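Local coordinates for regulator of G-protein signaling 16 (Mus musculus, PDB 3C7L) that accelerates GTP hydrolysis by G protein alpha subunits, driving them into the inactive GDP-bound form and so shortening receptor signals, including that of transducin in phototransduction, at residues A34-L39 against S123-F127; C54-K58 against R69-I73. The contacts are given in a common frame with arbitrary orientation. Residue numbers count along the deposited sequence, not the author numbering.

Contact 1 (A34-L39 against S123-F127); sequences AFHAFL and SYPRF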
loop_
_atom_site.group_PDB
_atom_site.type_symbol
_atom_site.label_atom_id
_atom_site.label_comp_id
_atom_site.label_asym_id
_atom_site.label_seq_id
_atom_site.Cartn_x
_atom_site.Cartn_y
_atom_site.Cartn_z
ATOM N N ALA A 34 -8.346 10.057 -6.400
ATOM C CA ALA A 34 -7.534 11.234 -6.687
ATOM C C ALA A 34 -6.059 10.976 -6.388
ATOM O O ALA A 34 -5.179 11.333 -7.180
ATOM C CB ALA A 34 -8.031 12.419 -5.866
ATOM N N PHE A 35 -5.794 10.353 -5.243
ATOM C CA PHE A 35 -4.421 10.068 -4.851
ATOM C C PHE A 35 -3.785 9.031 -5.782
ATOM O O PHE A 35 -2.605 9.126 -6.094
ATOM C CB PHE A 35 -4.369 9.591 -3.390
ATOM C CG PHE A 35 -2.971 9.481 -2.832
ATOM C CD1 PHE A 35 -2.046 10.505 -3.026
ATOM C CD2 PHE A 35 -2.584 8.363 -2.096
ATOM C CE1 PHE A 35 -0.750 10.417 -2.493
ATOM C CE2 PHE A 35 -1.295 8.262 -1.558
ATOM C CZ PHE A 35 -0.376 9.290 -1.756
ATOM N N HIS A 36 -4.566 8.051 -6.229
ATOM C CA HIS A 36 -4.038 7.024 -7.124
ATOM C C HIS A 36 -3.560 7.670 -8.423
ATOM O O HIS A 36 -2.473 7.370 -8.913
ATOM C CB HIS A 36 -5.106 5.956 -7.416
ATOM C CG HIS A 36 -4.593 4.785 -8.201
ATOM N ND1 HIS A 36 -4.595 4.752 -9.579
ATOM C CD2 HIS A 36 -4.016 3.628 -7.800
ATOM C CE1 HIS A 36 -4.039 3.626 -9.994
ATOM N NE2 HIS A 36 -3.678 2.927 -8.934
ATOM N N ALA A 37 -4.369 8.575 -8.964
ATOM C CA ALA A 37 -4.016 9.261 -10.202
ATOM C C ALA A 37 -2.767 10.115 -10.013
ATOM O O ALA A 37 -1.908 10.170 -10.897
ATOM C CB ALA A 37 -5.175 10.121 -10.666
ATOM N N PHE A 38 -2.662 10.775 -8.860
ATOM C CA PHE A 38 -1.500 11.608 -8.572
ATOM C C PHE A 38 -0.246 10.733 -8.575
ATOM O O PHE A 38 0.772 11.088 -9.173
ATOM C CB PHE A 38 -1.659 12.289 -7.206
ATOM C CG PHE A 38 -0.497 13.167 -6.823
ATOM C CD1 PHE A 38 -0.346 14.432 -7.385
ATOM C CD2 PHE A 38 0.455 12.719 -5.907
ATOM C CE1 PHE A 38 0.743 15.244 -7.038
ATOM C CE2 PHE A 38 1.546 13.525 -5.556
ATOM C CZ PHE A 38 1.687 14.787 -6.122
ATOM N N LEU A 39 -0.330 9.585 -7.904
ATOM C CA LEU A 39 0.786 8.649 -7.826
ATOM C C LEU A 39 1.164 8.050 -9.181
ATOM O O LEU A 39 2.339 7.870 -9.483
ATOM C CB LEU A 39 0.455 7.518 -6.844
ATOM C CG LEU A 39 0.278 7.948 -5.387
ATOM C CD1 LEU A 39 0.009 6.737 -4.503
ATOM C CD2 LEU A 39 1.528 8.670 -4.922
ATOM N N SER A 123 4.857 11.619 -0.951
ATOM C CA SER A 123 3.828 11.856 -1.960
ATOM C C SER A 123 2.493 12.321 -1.400
ATOM O O SER A 123 1.760 13.046 -2.073
ATOM C CB SER A 123 3.632 10.601 -2.821
ATOM O OG SER A 123 3.370 9.446 -2.038
ATOM N N TYR A 124 2.171 11.915 -0.174
ATOM C CA TYR A 124 0.905 12.311 0.447
ATOM C C TYR A 124 0.883 13.823 0.675
ATOM O O TYR A 124 -0.054 14.502 0.254
ATOM C CB TYR A 124 0.703 11.530 1.753
ATOM C CG TYR A 124 -0.345 12.062 2.716
ATOM C CD1 TYR A 124 -1.662 12.311 2.306
ATOM C CD2 TYR A 124 -0.027 12.257 4.062
ATOM C CE1 TYR A 124 -2.636 12.737 3.224
ATOM C CE2 TYR A 124 -0.984 12.678 4.980
ATOM C CZ TYR A 124 -2.283 12.913 4.558
ATOM O OH TYR A 124 -3.213 13.307 5.488
ATOM N N PRO A 125 1.910 14.373 1.341
ATOM C CA PRO A 125 1.922 15.821 1.562
ATOM C C PRO A 125 1.963 16.608 0.253
ATOM O O PRO A 125 1.390 17.687 0.165
ATOM C CB PRO A 125 3.178 16.030 2.401
ATOM C CG PRO A 125 3.233 14.783 3.211
ATOM C CD PRO A 125 2.936 13.719 2.173
ATOM N N ARG A 126 2.640 16.082 -0.765
ATOM C CA ARG A 126 2.695 16.794 -2.037
ATOM C C ARG A 126 1.338 16.738 -2.737
ATOM O O ARG A 126 0.956 17.667 -3.454
ATOM C CB ARG A 126 3.810 16.235 -2.940
ATOM C CG ARG A 126 5.205 16.633 -2.456
ATOM C CD ARG A 126 6.333 16.242 -3.402
ATOM N NE ARG A 126 6.555 14.800 -3.476
ATOM C CZ ARG A 126 6.055 14.010 -4.420
ATOM N NH1 ARG A 126 5.292 14.516 -5.381
ATOM N NH2 ARG A 126 6.336 12.714 -4.412
ATOM N N PHE A 127 0.604 15.654 -2.512
ATOM C CA PHE A 127 -0.726 15.498 -3.100
ATOM C C PHE A 127 -1.641 16.573 -2.538
ATOM O O PHE A 127 -2.452 17.160 -3.264
ATOM C CB PHE A 127 -1.324 14.123 -2.752
ATOM C CG PHE A 127 -2.818 14.029 -2.990
ATOM C CD1 PHE A 127 -3.342 14.112 -4.278
ATOM C CD2 PHE A 127 -3.698 13.872 -1.918
ATOM C CE1 PHE A 127 -4.719 14.041 -4.501
ATOM C CE2 PHE A 127 -5.081 13.799 -2.132
ATOM C CZ PHE A 127 -5.589 13.884 -3.425
#

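Contact 2 (C54-K58 against R69-I73); sequences CEEFK and RAHHI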
loop_
_atom_site.group_PDB
_atom_site.type_symbol
_atom_site.label_atom_id
_atom_site.label_comp_id
_atom_site.label_asym_id
_atom_site.label_seq_id
_atom_site.Cartn_x
_atom_site.Cartn_y
_atom_site.Cartn_z
ATOM N N CYS A 54 -3.057 -5.322 1.100
ATOM C CA CYS A 54 -2.748 -5.841 2.427
ATOM C C CYS A 54 -3.978 -5.749 3.323
ATOM O O CYS A 54 -4.223 -6.629 4.146
ATOM C CB CYS A 54 -1.607 -5.048 3.069
ATOM S SG CYS A 54 0.019 -5.336 2.339
ATOM N N GLU A 55 -4.742 -4.672 3.162
ATOM C CA GLU A 55 -5.953 -4.454 3.943
ATOM C C GLU A 55 -7.021 -5.507 3.674
ATOM O O GLU A 55 -7.709 -5.951 4.593
ATOM C CB GLU A 55 -6.525 -3.067 3.653
ATOM C CG GLU A 55 -5.722 -1.934 4.247
ATOM C CD GLU A 55 -5.574 -2.048 5.750
ATOM O OE1 GLU A 55 -4.531 -2.547 6.214
ATOM O OE2 GLU A 55 -6.513 -1.660 6.470
ATOM N N GLU A 56 -7.175 -5.905 2.418
ATOM C CA GLU A 56 -8.173 -6.913 2.109
ATOM C C GLU A 56 -7.665 -8.301 2.528
ATOM O O GLU A 56 -8.451 -9.166 2.918
ATOM C CB GLU A 56 -8.528 -6.882 0.615
ATOM C CG GLU A 56 -7.389 -7.220 -0.323
ATOM C CD GLU A 56 -7.845 -7.375 -1.770
ATOM O OE1 GLU A 56 -8.877 -8.044 -1.993
ATOM O OE2 GLU A 56 -7.167 -6.840 -2.679
ATOM N N PHE A 57 -6.352 -8.499 2.472
ATOM C CA PHE A 57 -5.740 -9.772 2.854
ATOM C C PHE A 57 -6.027 -10.158 4.304
ATOM O O PHE A 57 -6.306 -11.318 4.603
ATOM C CB PHE A 57 -4.222 -9.705 2.648
ATOM C CG PHE A 57 -3.470 -10.892 3.206
ATOM C CD1 PHE A 57 -3.555 -12.140 2.596
ATOM C CD2 PHE A 57 -2.677 -10.755 4.342
ATOM C CE1 PHE A 57 -2.862 -13.235 3.107
ATOM C CE2 PHE A 57 -1.977 -11.848 4.864
ATOM C CZ PHE A 57 -2.070 -13.089 4.244
ATOM N N LYS A 58 -5.955 -9.189 5.207
ATOM C CA LYS A 58 -6.185 -9.474 6.615
ATOM C C LYS A 58 -7.626 -9.811 6.987
ATOM O O LYS A 58 -7.902 -10.213 8.118
ATOM C CB LYS A 58 -5.670 -8.324 7.474
ATOM C CG LYS A 58 -4.154 -8.304 7.569
ATOM C CD LYS A 58 -3.681 -7.419 8.705
ATOM C CE LYS A 58 -2.170 -7.488 8.872
ATOM N NZ LYS A 58 -1.691 -6.603 9.974
ATOM N N ARG A 69 -3.716 -15.966 -1.586
ATOM C CA ARG A 69 -3.614 -14.514 -1.678
ATOM C C ARG A 69 -2.220 -14.017 -1.268
ATOM O O ARG A 69 -1.651 -13.137 -1.917
ATOM C CB ARG A 69 -4.690 -13.862 -0.803
ATOM C CG ARG A 69 -4.586 -12.349 -0.689
ATOM C CD ARG A 69 -4.942 -11.618 -1.972
ATOM N NE ARG A 69 -6.381 -11.582 -2.200
ATOM C CZ ARG A 69 -7.047 -12.483 -2.910
ATOM N NH1 ARG A 69 -6.396 -13.492 -3.472
ATOM N NH2 ARG A 69 -8.364 -12.381 -3.047
ATOM N N ALA A 70 -1.668 -14.586 -0.201
ATOM C CA ALA A 70 -0.346 -14.190 0.279
ATOM C C ALA A 70 0.716 -14.378 -0.806
ATOM O O ALA A 70 1.608 -13.539 -0.971
ATOM C CB ALA A 70 0.026 -14.994 1.512
ATOM N N HIS A 71 0.612 -15.486 -1.537
ATOM C CA HIS A 71 1.551 -15.795 -2.610
ATOM C C HIS A 71 1.399 -14.836 -3.783
ATOM O O HIS A 71 2.387 -14.455 -4.405
ATOM C CB HIS A 71 1.353 -17.238 -3.082
ATOM C CG HIS A 71 1.944 -18.255 -2.158
ATOM N ND1 HIS A 71 1.392 -19.505 -1.971
ATOM C CD2 HIS A 71 3.046 -18.208 -1.372
ATOM C CE1 HIS A 71 2.128 -20.183 -1.108
ATOM N NE2 HIS A 71 3.137 -19.419 -0.729
ATOM N N HIS A 72 0.163 -14.451 -4.089
ATOM C CA HIS A 72 -0.084 -13.516 -5.181
ATOM C C HIS A 72 0.444 -12.132 -4.804
ATOM O O HIS A 72 1.064 -11.457 -5.620
ATOM C CB HIS A 72 -1.581 -13.428 -5.501
ATOM C CG HIS A 72 -1.941 -12.268 -6.380
ATOM N ND1 HIS A 72 -1.520 -12.164 -7.689
ATOM C CD2 HIS A 72 -2.650 -11.142 -6.125
ATOM C CE1 HIS A 72 -1.953 -11.026 -8.202
ATOM N NE2 HIS A 72 -2.640 -10.386 -7.273
ATOM N N ILE A 73 0.198 -11.713 -3.565
ATOM C CA ILE A 73 0.667 -10.410 -3.099
ATOM C C ILE A 73 2.195 -10.360 -3.108
ATOM O O ILE A 73 2.794 -9.374 -3.543
ATOM C CB ILE A 73 0.133 -10.111 -1.675
ATOM C CG1 ILE A 73 -1.371 -9.827 -1.747
ATOM C CG2 ILE A 73 0.889 -8.932 -1.055
ATOM C CD1 ILE A 73 -2.034 -9.588 -0.392
#

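Contact 1 (A34-L39 against S123-F127)
Phe35, Phe38 and Phe127 form an aromatic cluster at the centre of this contact, in which the short helical axes of 34-39 and 123-127 run at 109° to each other and come within 10.5 Å. Phe127 packs against both Phe35 and Phe38, one turn apart on the first helix. Its edge is turned toward the face of Phe38 in an offset edge-to-face pair, with ring centroids 5.8 Å apart and planes at 60°; with Phe35 the rings meet obliquely, CD1 of Phe35 lying 3.6 Å from CG of Phe127. Two CH-pi contacts tie these rings to the backbones: CA of Phe35 sits 4.2 Å from the centroid of the Phe127 ring, and CA of Phe127 lies 3.9 Å from that of Phe38, each over the ring face.

Further apolar contacts extend the cluster. Ala34 CB rests 3.8 Å from Phe127 CZ, and Phe35 CZ reaches Tyr124 CB at 4.3 Å. The CA-to-CB bond of Tyr124 is directed away from 34-39, and its hydroxyl is hydrogen-bonded to Trp18 O.

Polar atoms meet the first helix by van der Waals contact alone. Leu39 CD2 lies 3.5 Å from Ser123 OG, and the edge of the Phe35 ring faces Ser123 O, which accepts the helical bond from Phe127 N. Arg126 NH1 approaches Phe38 CZ at 3.7 Å, while the guanidinium makes salt bridges to Glu42 and Asp122.

The aromatic cluster joins helix 29-40 to the later turns of helix 109-128, in the subdomain formed by the terminal helices of the all-helical RGS fold.

Contact 2 (C54-K58 against R69-I73)
Arg69 opens the second segment with its CA-to-CB bond directed toward 54-58, and its CA lies 6.9 Å from that of Phe57. The aliphatic part of the side chain does the packing: Arg69 CG comes within 3.4 Å of Phe57 CD1, at the edge of the ring. Farther out, Arg69 NE and Glu56 OE1 are 4.3 Å apart, too far for a salt bridge, so opposite charges merely lie near each other at the exposed margin.

Ala70 follows; its CB approaches Phe57 CE1 at 3.7 Å. The same alanine also touches Leu100 of helix 90-101, which brings a third helix to the contact.

Ile73, one turn beyond Arg69, is linked to it by the helical bond from Ile73 N to Arg69 O (2.9 Å). Ile73 CD1 reaches Phe57 CB at 3.7 Å. Phe57 thus meets Arg69, Ala70 and Ile73 alike, and Phe108 adds an edge-to-face ring contact to it while also touching Cys54 and Ile73.

In this arrangement the successive helices 45-57 and 63-78 pack together around Phe57, near the C-terminal end of the first, as part of the antiparallel four-helix bundle of the RGS domain.

From the N terminus, the chain passes through helix 29-40, which supplies one side of contact 1, and then, after a short loop, helix 45-57, whose end supplies one side of contact 2. A short connection leads to helix 63-78, and contact 2 closes this local loop with 10 residues between its segments. The chain continues through helix 90-101 to helix 109-128, whose later turns return to 34-39 and close contact 1 across 83 residues. Contact 2 is therefore nested inside the loop closed by contact 1. Their centres lie about 23 Å apart on opposite sides of the chain's centre. Contact 1 belongs to the terminal subdomain and contact 2 to the bundle; helix 109-128 spans both.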